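Local coordinates for cell cycle regulatory protein GcrA (Caulobacter crescentus, PDB 5YIU), which regulates the cell cycle as a transcription factor that activates gene expression, here represented by its DNA-binding domain, at residues Met5-Glu10 with Asn38-Lys43; Lys17-Gly22 with Ser26-Gln31; Ser13-Leu18 with Gly42-Leu47. All blocks are in the same frame, centred on the assembly; numbering follows the deposited sequence. Where two conformers were deposited one is given.

Interaction 1: residues Met5-Glu10 with Asn38-Lys43; sequences MSWTDE and NAVIGK
The indole of W7, in the loop just ahead of helix 9-21, lies against one flank of helix 37-47 and is met there by A39, V40 and K43. A39 comes first and does little: its carbonyl oxygen approaches W7 CZ2 obliquely at 4.0 Å, and that oxygen already accepts the helical bond from K43 N. One residue on, V40 sends CG2 to the rim of the six-membered ring, near the ring plane and 4.4 Å from CH2; the same methyl also packs on A29 of helix 25-32, while CG1 turns to L15 and I28. K43, a turn after A39, carries most of the contact. With CG anti to the backbone N (chi1 -176°) and the chain bent once at chi2 (59°), its methylenes run across one face of the indole while the two side chains slide past each other in opposite directions. CB sits 3.6 Å from W7 CZ2, CG stands over the six-membered ring, 3.7 Å from its centroid in a CH-pi contact, and CE reaches W7 CG at 3.7 Å. NZ ends beside W7 CB, 4.0 Å away. W7 itself is the centre of an inverse gamma turn, and T8 behind it caps helix 9-21 through OG1. An alanine in place of W7 would probably leave the K43 methylenes without the surface they lie on and open a gap beside V40. Chemically, the lysine spends its aliphatic part on the aromatic face and carries its ammonium group beyond it, so the contact is apolar along its length and charged only at its end.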
ATOM      1  N   MET A   5      -3.646   8.283   5.159  1.00  9.58           N
ATOM      2  CA  MET A   5      -4.409   8.230   3.910  0.53  9.36           C
ATOM      3  C   MET A   5      -5.423   7.098   3.942  1.00  9.25           C
ATOM      4  O   MET A   5      -5.128   6.011   4.422  1.00 11.07           O
ATOM      5  CB  MET A   5      -3.487   8.008   2.709  0.53 11.36           C
ATOM      6  CG  MET A   5      -2.511   9.125   2.420  0.53 10.27           C
ATOM      7  SD  MET A   5      -3.317  10.658   1.930  0.53 12.58           S
ATOM      8  CE  MET A   5      -1.894  11.594   1.353  0.53  8.42           C
ATOM      9  N   SER A   6      -6.618   7.341   3.422  1.00  9.20           N
ATOM     10  CA  SER A   6      -7.619   6.294   3.263  0.57  7.08           C
ATOM     11  C   SER A   6      -7.176   5.291   2.212  1.00  8.11           C
ATOM     12  O   SER A   6      -6.547   5.674   1.216  1.00  8.14           O
ATOM     13  CB  SER A   6      -8.944   6.902   2.808  0.57  9.90           C
ATOM     14  OG  SER A   6      -9.519   7.693   3.827  0.57 11.76           O
ATOM     15  N   TRP A   7      -7.515   4.026   2.416  1.00  7.74           N
ATOM     16  CA  TRP A   7      -7.282   3.006   1.410  1.00  8.42           C
ATOM     17  C   TRP A   7      -8.438   3.045   0.428  1.00  9.89           C
ATOM     18  O   TRP A   7      -9.370   2.248   0.501  1.00 10.51           O
ATOM     19  CB  TRP A   7      -7.166   1.634   2.064  1.00  6.28           C
ATOM     20  CG  TRP A   7      -5.868   1.475   2.795  1.00  6.81           C
ATOM     21  CD1 TRP A   7      -5.682   1.448   4.151  1.00  8.61           C
ATOM     22  CD2 TRP A   7      -4.564   1.357   2.210  1.00  7.90           C
ATOM     23  NE1 TRP A   7      -4.347   1.316   4.443  1.00  9.13           N
ATOM     24  CE2 TRP A   7      -3.640   1.250   3.269  1.00  8.17           C
ATOM     25  CE3 TRP A   7      -4.090   1.320   0.889  1.00  7.92           C
ATOM     26  CZ2 TRP A   7      -2.272   1.119   3.048  1.00 11.80           C
ATOM     27  CZ3 TRP A   7      -2.731   1.188   0.679  1.00 10.81           C
ATOM     28  CH2 TRP A   7      -1.841   1.090   1.752  1.00 11.00           C
ATOM     29  N   THR A   8      -8.378   4.014  -0.477  1.00  7.55           N
ATOM     30  CA  THR A   8      -9.367   4.155  -1.537  1.00 10.01           C
ATOM     31  C   THR A   8      -9.297   2.966  -2.485  1.00  9.99           C
ATOM     32  O   THR A   8      -8.309   2.241  -2.505  1.00  9.38           O
ATOM     33  CB  THR A   8      -9.086   5.414  -2.353  1.00 11.48           C
ATOM     34  OG1 THR A   8      -7.773   5.311  -2.925  1.00 11.95           O
ATOM     35  CG2 THR A   8      -9.179   6.670  -1.466  1.00 11.22           C
ATOM     36  N   ASP A   9     -10.337   2.769  -3.282  1.00 12.10           N
ATOM     37  CA  ASP A   9     -10.335   1.687  -4.255  1.00 11.36           C
ATOM     38  C   ASP A   9      -9.118   1.776  -5.164  1.00 10.43           C
ATOM     39  O   ASP A   9      -8.515   0.755  -5.493  1.00 11.23           O
ATOM     40  CB  ASP A   9     -11.610   1.699  -5.095  1.00 12.23           C
ATOM     41  CG  ASP A   9     -12.831   1.289  -4.307  1.00 19.99           C
ATOM     42  OD1 ASP A   9     -12.683   0.847  -3.145  1.00 21.77           O
ATOM     43  OD2 ASP A   9     -13.948   1.407  -4.853  1.00 24.53           O
ATOM     44  N   GLU A  10      -8.737   2.985  -5.560  1.00 11.25           N
ATOM     45  CA  GLU A  10      -7.586   3.130  -6.437  1.00 12.32           C
ATOM     46  C   GLU A  10      -6.281   2.748  -5.740  1.00 10.83           C
ATOM     47  O   GLU A  10      -5.417   2.108  -6.326  1.00 11.08           O
ATOM     48  CB  GLU A  10      -7.489   4.549  -7.012  1.00 15.33           C
ATOM     49  CG  GLU A  10      -6.402   4.680  -8.073  1.00 26.67           C
ATOM     50  CD  GLU A  10      -6.196   6.103  -8.549  1.00 41.82           C
ATOM     51  OE1 GLU A  10      -6.984   6.988  -8.154  1.00 52.43           O
ATOM     52  OE2 GLU A  10      -5.241   6.333  -9.321  1.00 61.90           O
ATOM     53  N   ASN A  38       5.781   0.003   6.522  1.00  7.52           N
ATOM     54  CA  ASN A  38       5.096  -0.894   7.438  1.00  7.96           C
ATOM     55  C   ASN A  38       3.582  -0.845   7.297  1.00  8.50           C
ATOM     56  O   ASN A  38       2.910  -1.861   7.478  1.00  8.14           O
ATOM     57  CB  ASN A  38       5.502  -0.602   8.883  1.00  9.06           C
ATOM     58  CG  ASN A  38       6.905  -1.087   9.204  1.00  9.16           C
ATOM     59  OD1 ASN A  38       7.570  -1.704   8.370  1.00  9.53           O
ATOM     60  ND2 ASN A  38       7.360  -0.803  10.418  1.00 10.16           N
ATOM     61  N   ALA A  39       3.039   0.325   6.958  1.00  7.57           N
ATOM     62  CA  ALA A  39       1.599   0.422   6.776  1.00  6.68           C
ATOM     63  C   ALA A  39       1.169  -0.334   5.510  1.00  7.86           C
ATOM     64  O   ALA A  39       0.110  -0.973   5.486  1.00  7.85           O
ATOM     65  CB  ALA A  39       1.151   1.876   6.736  1.00  8.83           C
ATOM     66  N   VAL A  40       2.005  -0.294   4.472  1.00  7.08           N
ATOM     67  CA  VAL A  40       1.758  -1.097   3.279  1.00  7.31           C
ATOM     68  C   VAL A  40       1.750  -2.590   3.629  1.00  7.61           C
ATOM     69  O   VAL A  40       0.865  -3.334   3.212  1.00  7.41           O
ATOM     70  CB  VAL A  40       2.791  -0.782   2.174  1.00  6.87           C
ATOM     71  CG1 VAL A  40       2.764  -1.840   1.087  1.00  7.53           C
ATOM     72  CG2 VAL A  40       2.540   0.609   1.591  1.00  8.48           C
ATOM     73  N   ILE A  41       2.738  -3.026   4.409  1.00  7.69           N
ATOM     74  CA  ILE A  41       2.787  -4.424   4.835  1.00  8.73           C
ATOM     75  C   ILE A  41       1.511  -4.825   5.577  1.00  7.51           C
ATOM     76  O   ILE A  41       0.916  -5.867   5.296  1.00  7.22           O
ATOM     77  CB  ILE A  41       4.034  -4.711   5.702  1.00  7.66           C
ATOM     78  CG1 ILE A  41       5.292  -4.638   4.826  1.00  9.60           C
ATOM     79  CG2 ILE A  41       3.918  -6.077   6.390  1.00  9.96           C
ATOM     80  CD1 ILE A  41       6.614  -4.661   5.602  1.00 10.56           C
ATOM     81  N   GLY A  42       1.062  -3.980   6.498  1.00  7.96           N
ATOM     82  CA  GLY A  42      -0.166  -4.274   7.203  1.00  7.96           C
ATOM     83  C   GLY A  42      -1.353  -4.444   6.273  1.00  7.26           C
ATOM     84  O   GLY A  42      -2.195  -5.332   6.474  1.00  8.51           O
ATOM     85  N   LYS A  43      -1.454  -3.577   5.270  1.00  7.44           N
ATOM     86  CA  LYS A  43      -2.552  -3.666   4.313  1.00  7.61           C
ATOM     87  C   LYS A  43      -2.469  -4.931   3.458  1.00  6.62           C
ATOM     88  O   LYS A  43      -3.489  -5.570   3.206  1.00  8.64           O
ATOM     89  CB  LYS A  43      -2.601  -2.409   3.436  1.00  8.08           C
ATOM     90  CG  LYS A  43      -3.762  -2.361   2.458  1.00  7.17           C
ATOM     91  CD  LYS A  43      -5.106  -2.438   3.158  1.00  8.11           C
ATOM     92  CE  LYS A  43      -6.235  -2.166   2.183  1.00  8.27           C
ATOM     93  NZ  LYS A  43      -7.568  -2.293   2.847  1.00  9.82           N
TER

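Interaction 2: residues Lys17-Gly22 with Ser26-Gln31; sequences KLWLDG and SQIAKQ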
ATOM      1  N   LYS A  17      -1.771  -4.690  -7.505  1.00  7.68           N
ATOM      2  CA  LYS A  17      -1.051  -4.926  -8.754  0.56  9.18           C
ATOM      3  C   LYS A  17       0.458  -4.905  -8.547  1.00  7.68           C
ATOM      4  O   LYS A  17       1.170  -5.800  -9.003  1.00  7.63           O
ATOM      5  CB  LYS A  17      -1.444  -3.881  -9.803  0.56 10.23           C
ATOM      6  CG  LYS A  17      -2.845  -4.047 -10.367  1.00 16.50           C
ATOM      7  CD  LYS A  17      -3.246  -2.836 -11.204  1.00 20.72           C
ATOM      8  CE  LYS A  17      -4.538  -3.093 -11.981  1.00 27.84           C
ATOM      9  NZ  LYS A  17      -4.843  -2.002 -12.954  0.56 23.80           N
ATOM     10  N   LEU A  18       0.944  -3.888  -7.850  1.00  7.93           N
ATOM     11  CA  LEU A  18       2.376  -3.743  -7.620  1.00  7.96           C
ATOM     12  C   LEU A  18       2.935  -4.856  -6.740  1.00  7.53           C
ATOM     13  O   LEU A  18       4.056  -5.332  -6.952  1.00  7.95           O
ATOM     14  CB  LEU A  18       2.696  -2.371  -7.034  1.00 10.26           C
ATOM     15  CG  LEU A  18       2.354  -1.183  -7.934  1.00  8.82           C
ATOM     16  CD1 LEU A  18       2.786   0.121  -7.269  1.00 12.97           C
ATOM     17  CD2 LEU A  18       2.972  -1.325  -9.332  1.00 13.36           C
ATOM     18  N   TRP A  19       2.156  -5.279  -5.757  1.00  7.65           N
ATOM     19  CA  TRP A  19       2.590  -6.382  -4.911  1.00  8.84           C
ATOM     20  C   TRP A  19       2.703  -7.664  -5.736  1.00  9.11           C
ATOM     21  O   TRP A  19       3.696  -8.389  -5.637  1.00  8.71           O
ATOM     22  CB  TRP A  19       1.644  -6.568  -3.723  1.00  8.09           C
ATOM     23  CG  TRP A  19       2.136  -7.583  -2.748  1.00  7.69           C
ATOM     24  CD1 TRP A  19       1.734  -8.879  -2.646  1.00 10.11           C
ATOM     25  CD2 TRP A  19       3.144  -7.393  -1.751  1.00  8.11           C
ATOM     26  NE1 TRP A  19       2.418  -9.506  -1.638  1.00 10.94           N
ATOM     27  CE2 TRP A  19       3.291  -8.615  -1.070  1.00  9.20           C
ATOM     28  CE3 TRP A  19       3.942  -6.305  -1.371  1.00  8.46           C
ATOM     29  CZ2 TRP A  19       4.193  -8.783  -0.021  1.00 11.92           C
ATOM     30  CZ3 TRP A  19       4.837  -6.472  -0.327  1.00 12.76           C
ATOM     31  CH2 TRP A  19       4.956  -7.703   0.336  1.00 13.09           C
ATOM     32  N   LEU A  20       1.691  -7.937  -6.557  1.00  7.23           N
ATOM     33  CA  LEU A  20       1.725  -9.101  -7.437  1.00  8.02           C
ATOM     34  C   LEU A  20       2.854  -8.997  -8.463  1.00  9.36           C
ATOM     35  O   LEU A  20       3.397 -10.015  -8.874  1.00  8.56           O
ATOM     36  CB  LEU A  20       0.374  -9.299  -8.129  1.00  8.11           C
ATOM     37  CG  LEU A  20      -0.783  -9.662  -7.190  1.00  9.08           C
ATOM     38  CD1 LEU A  20      -2.100  -9.619  -7.962  1.00 12.46           C
ATOM     39  CD2 LEU A  20      -0.573 -11.020  -6.525  1.00 11.32           C
ATOM     40  N   ASP A  21       3.200  -7.771  -8.858  1.00  7.02           N
ATOM     41  CA  ASP A  21       4.313  -7.532  -9.781  1.00  9.19           C
ATOM     42  C   ASP A  21       5.675  -7.794  -9.147  1.00 10.92           C
ATOM     43  O   ASP A  21       6.684  -7.873  -9.852  1.00 13.07           O
ATOM     44  CB  ASP A  21       4.305  -6.099 -10.319  1.00 10.62           C
ATOM     45  CG  ASP A  21       3.139  -5.814 -11.234  1.00 10.11           C
ATOM     46  OD1 ASP A  21       2.539  -6.766 -11.787  1.00  8.98           O
ATOM     47  OD2 ASP A  21       2.844  -4.626 -11.425  1.00  9.47           O
ATOM     48  N   GLY A  22       5.718  -7.902  -7.825  1.00  8.57           N
ATOM     49  CA  GLY A  22       6.958  -8.190  -7.128  1.00  9.03           C
ATOM     50  C   GLY A  22       7.653  -6.983  -6.525  1.00 10.76           C
ATOM     51  O   GLY A  22       8.781  -7.092  -6.061  1.00 12.95           O
ATOM     52  N   SER A  26       8.500  -1.054   0.386  1.00 11.00           N
ATOM     53  CA  SER A  26       9.140   0.259   0.308  0.64 11.93           C
ATOM     54  C   SER A  26       8.803   0.962  -0.994  1.00 10.78           C
ATOM     55  O   SER A  26       8.419   2.127  -0.998  1.00 12.65           O
ATOM     56  CB  SER A  26      10.657   0.125   0.426  0.64 15.92           C
ATOM     57  OG  SER A  26      11.052   0.135   1.780  0.64 16.98           O
ATOM     58  N   GLN A  27       8.959   0.241  -2.101  1.00 11.87           N
ATOM     59  CA  GLN A  27       8.697   0.820  -3.415  1.00 11.52           C
ATOM     60  C   GLN A  27       7.236   1.190  -3.546  1.00 10.73           C
ATOM     61  O   GLN A  27       6.898   2.245  -4.072  1.00 12.21           O
ATOM     62  CB  GLN A  27       9.050  -0.181  -4.513  1.00 13.15           C
ATOM     63  CG  GLN A  27      10.529  -0.401  -4.744  1.00 19.90           C
ATOM     64  CD  GLN A  27      10.802  -1.488  -5.782  1.00 29.46           C
ATOM     65  OE1 GLN A  27      10.560  -2.681  -5.543  1.00 21.15           O
ATOM     66  NE2 GLN A  27      11.304  -1.080  -6.945  1.00 28.40           N
ATOM     67  N   ILE A  28       6.365   0.309  -3.071  1.00  8.96           N
ATOM     68  CA  ILE A  28       4.932   0.571  -3.148  1.00  9.27           C
ATOM     69  C   ILE A  28       4.538   1.789  -2.315  1.00  9.24           C
ATOM     70  O   ILE A  28       3.758   2.624  -2.762  1.00  9.01           O
ATOM     71  CB  ILE A  28       4.127  -0.671  -2.719  1.00  8.59           C
ATOM     72  CG1 ILE A  28       4.348  -1.804  -3.730  1.00  9.59           C
ATOM     73  CG2 ILE A  28       2.650  -0.335  -2.572  1.00  9.48           C
ATOM     74  CD1 ILE A  28       3.757  -3.116  -3.323  1.00 10.41           C
ATOM     75  N   ALA A  29       5.095   1.898  -1.111  1.00  9.25           N
ATOM     76  CA  ALA A  29       4.835   3.064  -0.272  1.00 10.96           C
ATOM     77  C   ALA A  29       5.254   4.345  -0.990  1.00  9.85           C
ATOM     78  O   ALA A  29       4.538   5.355  -0.955  1.00 10.95           O
ATOM     79  CB  ALA A  29       5.554   2.938   1.056  1.00 10.86           C
ATOM     80  N   LYS A  30       6.415   4.293  -1.640  1.00 10.95           N
ATOM     81  CA  LYS A  30       6.943   5.456  -2.345  1.00 14.73           C
ATOM     82  C   LYS A  30       6.012   5.857  -3.488  1.00 13.38           C
ATOM     83  O   LYS A  30       5.732   7.038  -3.690  1.00 16.09           O
ATOM     84  CB  LYS A  30       8.345   5.156  -2.881  1.00 17.30           C
ATOM     85  CG  LYS A  30       9.141   6.376  -3.315  1.00 24.13           C
ATOM     86  CD  LYS A  30       9.163   6.521  -4.825  1.00 44.61           C
ATOM     87  CE  LYS A  30      10.045   7.685  -5.254  1.00 55.82           C
ATOM     88  NZ  LYS A  30      10.059   7.853  -6.734  1.00 54.38           N
ATOM     89  N   GLN A  31       5.521   4.875  -4.231  1.00 11.91           N
ATOM     90  CA  GLN A  31       4.632   5.173  -5.352  1.00 12.69           C
ATOM     91  C   GLN A  31       3.237   5.644  -4.925  1.00 13.07           C
ATOM     92  O   GLN A  31       2.658   6.523  -5.550  1.00 14.95           O
ATOM     93  CB  GLN A  31       4.553   3.980  -6.305  1.00 13.54           C
ATOM     94  CG  GLN A  31       5.898   3.666  -6.945  1.00 17.46           C
ATOM     95  CD  GLN A  31       5.811   2.647  -8.059  1.00 26.86           C
ATOM     96  OE1 GLN A  31       4.785   2.524  -8.732  1.00 22.79           O
ATOM     97  NE2 GLN A  31       6.895   1.904  -8.260  1.00 25.06           N
TER
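The first two helices of the helix-turn-helix domain meet here as an antiparallel pair: the axes of 17-21 and 26-31 approach to 10.2 Å at an angle of 152°. I28 carries the contact from the second helix. Its CG1 branch, anti to the carbonyl carbon (chi1 -66°), reaches across to the first helix, where CG1 lies 3.7 Å from L18 CB. The methyl beyond it, CD1, pushes on between L18 and W19: it is 3.6 Å from the backbone W19 N and 3.7 Å from W19 CE3, arriving at the edge of the indole and in its plane, with the two side chains at about a right angle. V44 of helix 37-47 also packs on W19. A turn further along the second helix, the amide end of Q31 meets one methyl of L18, Q31 OE1 being 3.5 Å from L18 CD1, a van der Waals touch at the outer margin of the contact. L23, in the connecting loop, touches L18, I28 and Q31. The chain leaves the first helix at G22 through a Schellman motif with positive phi (99°), where a CB would jam against the carbonyl oxygen of D21. A nearly antiparallel first pair of helices, with a third helix packing on I28 through V40, fits the three-helix core of a helix-turn-helix domain.

Interaction 3: residues Ser13-Leu18 with Gly42-Leu47; sequences STLKKL and GKVHRL
L15 thrusts its two methyls from helix 9-21 into the side of helix 37-47, where they overlap K43, V44 and L47. This is the packing of the first helix on the third in a helix-turn-helix domain, the helix that in such folds usually reads DNA. The two segments pass at nearly a right angle, 87°, with their axes 10.9 Å apart at the closest point, so the contact is confined to a small patch and one leucine serves as its centre. L15 is buried, and its CG stands anti to the backbone N (chi1 179°), which sends the branch point toward the other helix; chi2, at 148°, is off the usual staggered values. The branches then divide the work. CD1 turns to the base of K43, where CG is 4.0 Å away and CB slightly further; it lies beside the lysine stem and also meets W7. CD2 goes to the other two partners and sits against the valine and the leucine together. V44 offers CG2, the branch anti to its carbonyl carbon, while its other methyl, CG1, packs on W19. L47, one turn beyond K43, contributes a single methyl and also leans on V12, bridging two positions of the first helix. Everything that touches across this crossing is hydrocarbon, and backbone bonds run within each helix, as from R46 N to G42 O. The tightest points lie at one methyl: L15 CD2 is 3.7 Å from L47 CD1 and 3.8 Å from V44 CG2.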
ATOM      1  N   SER A  13      -6.185  -1.030  -5.439  1.00  8.82           N
ATOM      2  CA  SER A  13      -5.914  -1.647  -6.731  0.57 10.06           C
ATOM      3  C   SER A  13      -4.445  -1.511  -7.113  1.00  9.22           C
ATOM      4  O   SER A  13      -3.835  -2.471  -7.597  1.00 10.15           O
ATOM      5  CB  SER A  13      -6.811  -1.035  -7.804  0.57 11.02           C
ATOM      6  OG  SER A  13      -6.495  -1.539  -9.094  0.57 10.20           O
ATOM      7  N   THR A  14      -3.877  -0.337  -6.892  1.00  9.10           N
ATOM      8  CA  THR A  14      -2.470  -0.101  -7.164  1.00 10.65           C
ATOM      9  C   THR A  14      -1.569  -0.968  -6.283  1.00  9.00           C
ATOM     10  O   THR A  14      -0.617  -1.587  -6.763  1.00 10.43           O
ATOM     11  CB  THR A  14      -2.132   1.378  -6.958  1.00 10.52           C
ATOM     12  OG1 THR A  14      -2.834   2.156  -7.938  1.00 16.49           O
ATOM     13  CG2 THR A  14      -0.639   1.636  -7.081  1.00 14.19           C
ATOM     14  N   LEU A  15      -1.865  -1.017  -4.988  1.00  8.85           N
ATOM     15  CA  LEU A  15      -1.066  -1.828  -4.079  1.00  8.15           C
ATOM     16  C   LEU A  15      -1.080  -3.284  -4.512  1.00  9.29           C
ATOM     17  O   LEU A  15      -0.034  -3.949  -4.553  1.00  7.68           O
ATOM     18  CB  LEU A  15      -1.593  -1.688  -2.649  1.00  8.80           C
ATOM     19  CG  LEU A  15      -0.871  -2.509  -1.568  1.00  9.02           C
ATOM     20  CD1 LEU A  15      -0.888  -1.772  -0.228  1.00 10.44           C
ATOM     21  CD2 LEU A  15      -1.513  -3.875  -1.401  1.00 11.43           C
ATOM     22  N   LYS A  16      -2.272  -3.780  -4.823  1.00  7.95           N
ATOM     23  CA  LYS A  16      -2.440  -5.172  -5.206  1.00  8.96           C
ATOM     24  C   LYS A  16      -1.638  -5.506  -6.463  1.00  8.10           C
ATOM     25  O   LYS A  16      -0.888  -6.487  -6.478  1.00  8.15           O
ATOM     26  CB  LYS A  16      -3.922  -5.476  -5.400  1.00 11.84           C
ATOM     27  CG  LYS A  16      -4.228  -6.888  -5.841  1.00 20.20           C
ATOM     28  CD  LYS A  16      -5.727  -7.057  -6.013  1.00 25.26           C
ATOM     29  CE  LYS A  16      -6.040  -8.275  -6.849  1.00 32.13           C
ATOM     30  NZ  LYS A  16      -7.502  -8.434  -7.075  1.00 34.07           N
ATOM     31  N   LYS A  17      -1.771  -4.690  -7.505  1.00  7.68           N
ATOM     32  CA  LYS A  17      -1.051  -4.926  -8.754  0.56  9.18           C
ATOM     33  C   LYS A  17       0.458  -4.905  -8.547  1.00  7.68           C
ATOM     34  O   LYS A  17       1.170  -5.800  -9.003  1.00  7.63           O
ATOM     35  CB  LYS A  17      -1.444  -3.881  -9.803  0.56 10.23           C
ATOM     36  CG  LYS A  17      -2.845  -4.047 -10.367  1.00 16.50           C
ATOM     37  CD  LYS A  17      -3.246  -2.836 -11.204  1.00 20.72           C
ATOM     38  CE  LYS A  17      -4.538  -3.093 -11.981  1.00 27.84           C
ATOM     39  NZ  LYS A  17      -4.843  -2.002 -12.954  0.56 23.80           N
ATOM     40  N   LEU A  18       0.944  -3.888  -7.850  1.00  7.93           N
ATOM     41  CA  LEU A  18       2.376  -3.743  -7.620  1.00  7.96           C
ATOM     42  C   LEU A  18       2.935  -4.856  -6.740  1.00  7.53           C
ATOM     43  O   LEU A  18       4.056  -5.332  -6.952  1.00  7.95           O
ATOM     44  CB  LEU A  18       2.696  -2.371  -7.034  1.00 10.26           C
ATOM     45  CG  LEU A  18       2.354  -1.183  -7.934  1.00  8.82           C
ATOM     46  CD1 LEU A  18       2.786   0.121  -7.269  1.00 12.97           C
ATOM     47  CD2 LEU A  18       2.972  -1.325  -9.332  1.00 13.36           C
ATOM     48  N   GLY A  42       1.062  -3.980   6.498  1.00  7.96           N
ATOM     49  CA  GLY A  42      -0.166  -4.274   7.203  1.00  7.96           C
ATOM     50  C   GLY A  42      -1.353  -4.444   6.273  1.00  7.26           C
ATOM     51  O   GLY A  42      -2.195  -5.332   6.474  1.00  8.51           O
ATOM     52  N   LYS A  43      -1.454  -3.577   5.270  1.00  7.44           N
ATOM     53  CA  LYS A  43      -2.552  -3.666   4.313  1.00  7.61           C
ATOM     54  C   LYS A  43      -2.469  -4.931   3.458  1.00  6.62           C
ATOM     55  O   LYS A  43      -3.489  -5.570   3.206  1.00  8.64           O
ATOM     56  CB  LYS A  43      -2.601  -2.409   3.436  1.00  8.08           C
ATOM     57  CG  LYS A  43      -3.762  -2.361   2.458  1.00  7.17           C
ATOM     58  CD  LYS A  43      -5.106  -2.438   3.158  1.00  8.11           C
ATOM     59  CE  LYS A  43      -6.235  -2.166   2.183  1.00  8.27           C
ATOM     60  NZ  LYS A  43      -7.568  -2.293   2.847  1.00  9.82           N
ATOM     61  N   VAL A  44      -1.268  -5.277   2.991  1.00  7.18           N
ATOM     62  CA  VAL A  44      -1.053  -6.544   2.287  1.00  8.41           C
ATOM     63  C   VAL A  44      -1.548  -7.712   3.140  1.00  8.73           C
ATOM     64  O   VAL A  44      -2.229  -8.620   2.647  1.00 10.04           O
ATOM     65  CB  VAL A  44       0.434  -6.739   1.962  1.00  8.74           C
ATOM     66  CG1 VAL A  44       0.712  -8.168   1.520  1.00 10.08           C
ATOM     67  CG2 VAL A  44       0.890  -5.741   0.893  1.00  9.61           C
ATOM     68  N   HIS A  45      -1.226  -7.668   4.423  1.00  9.41           N
ATOM     69  CA  HIS A  45      -1.715  -8.669   5.346  1.00  8.77           C
ATOM     70  C   HIS A  45      -3.242  -8.715   5.413  1.00 10.07           C
ATOM     71  O   HIS A  45      -3.845  -9.783   5.317  1.00 11.07           O
ATOM     72  CB  HIS A  45      -1.135  -8.423   6.736  1.00 12.76           C
ATOM     73  CG  HIS A  45      -1.487  -9.484   7.725  1.00 16.00           C
ATOM     74  ND1 HIS A  45      -2.361  -9.271   8.770  1.00 32.77           N
ATOM     75  CD2 HIS A  45      -1.092 -10.776   7.821  1.00 19.51           C
ATOM     76  CE1 HIS A  45      -2.480 -10.384   9.472  1.00 17.33           C
ATOM     77  NE2 HIS A  45      -1.722 -11.312   8.917  1.00 25.83           N
ATOM     78  N   ARG A  46      -3.880  -7.562   5.572  1.00  9.72           N
ATOM     79  CA  ARG A  46      -5.344  -7.540   5.666  1.00 10.20           C
ATOM     80  C   ARG A  46      -6.043  -7.976   4.375  1.00 12.12           C
ATOM     81  O   ARG A  46      -7.154  -8.510   4.410  1.00 12.21           O
ATOM     82  CB  ARG A  46      -5.839  -6.169   6.140  1.00 11.50           C
ATOM     83  CG  ARG A  46      -5.328  -5.818   7.531  1.00  9.47           C
ATOM     84  CD  ARG A  46      -6.081  -4.674   8.171  1.00 10.64           C
ATOM     85  NE  ARG A  46      -6.029  -3.417   7.421  1.00  9.36           N
ATOM     86  CZ  ARG A  46      -5.002  -2.571   7.407  1.00  9.72           C
ATOM     87  NH1 ARG A  46      -5.107  -1.445   6.710  1.00  8.62           N
ATOM     88  NH2 ARG A  46      -3.880  -2.850   8.060  1.00  9.42           N
ATOM     89  N   LEU A  47      -5.385  -7.762   3.238  1.00  9.99           N
ATOM     90  CA  LEU A  47      -5.909  -8.177   1.936  1.00 10.14           C
ATOM     91  C   LEU A  47      -5.716  -9.670   1.668  1.00 12.24           C
ATOM     92  O   LEU A  47      -6.271 -10.210   0.701  1.00 15.05           O
ATOM     93  CB  LEU A  47      -5.263  -7.364   0.816  1.00 12.31           C
ATOM     94  CG  LEU A  47      -5.655  -5.892   0.745  1.00  9.78           C
ATOM     95  CD1 LEU A  47      -4.760  -5.175  -0.239  1.00 10.39           C
ATOM     96  CD2 LEU A  47      -7.110  -5.770   0.328  1.00 11.33           C
TER

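In the fold
From the N terminus, the loop residue W7 is the first anchor: interaction 1 brings it to helix 37-47 and closes a long loop that holds most of the domain. Interaction 2 is nested inside that loop, folding helix 25-32 back on the end of helix 9-21 across a short turn. Interaction 3 closes a second long loop, from 13-18 to 42-47, which crosses that of interaction 1; it shares K17 and L18 with interaction 2, and G42 and K43 with interaction 1. The three meet in one small core: L15 touches W7 and V40, V40 reaches A29 and I28, and W19 meets V44, tying all three helices together.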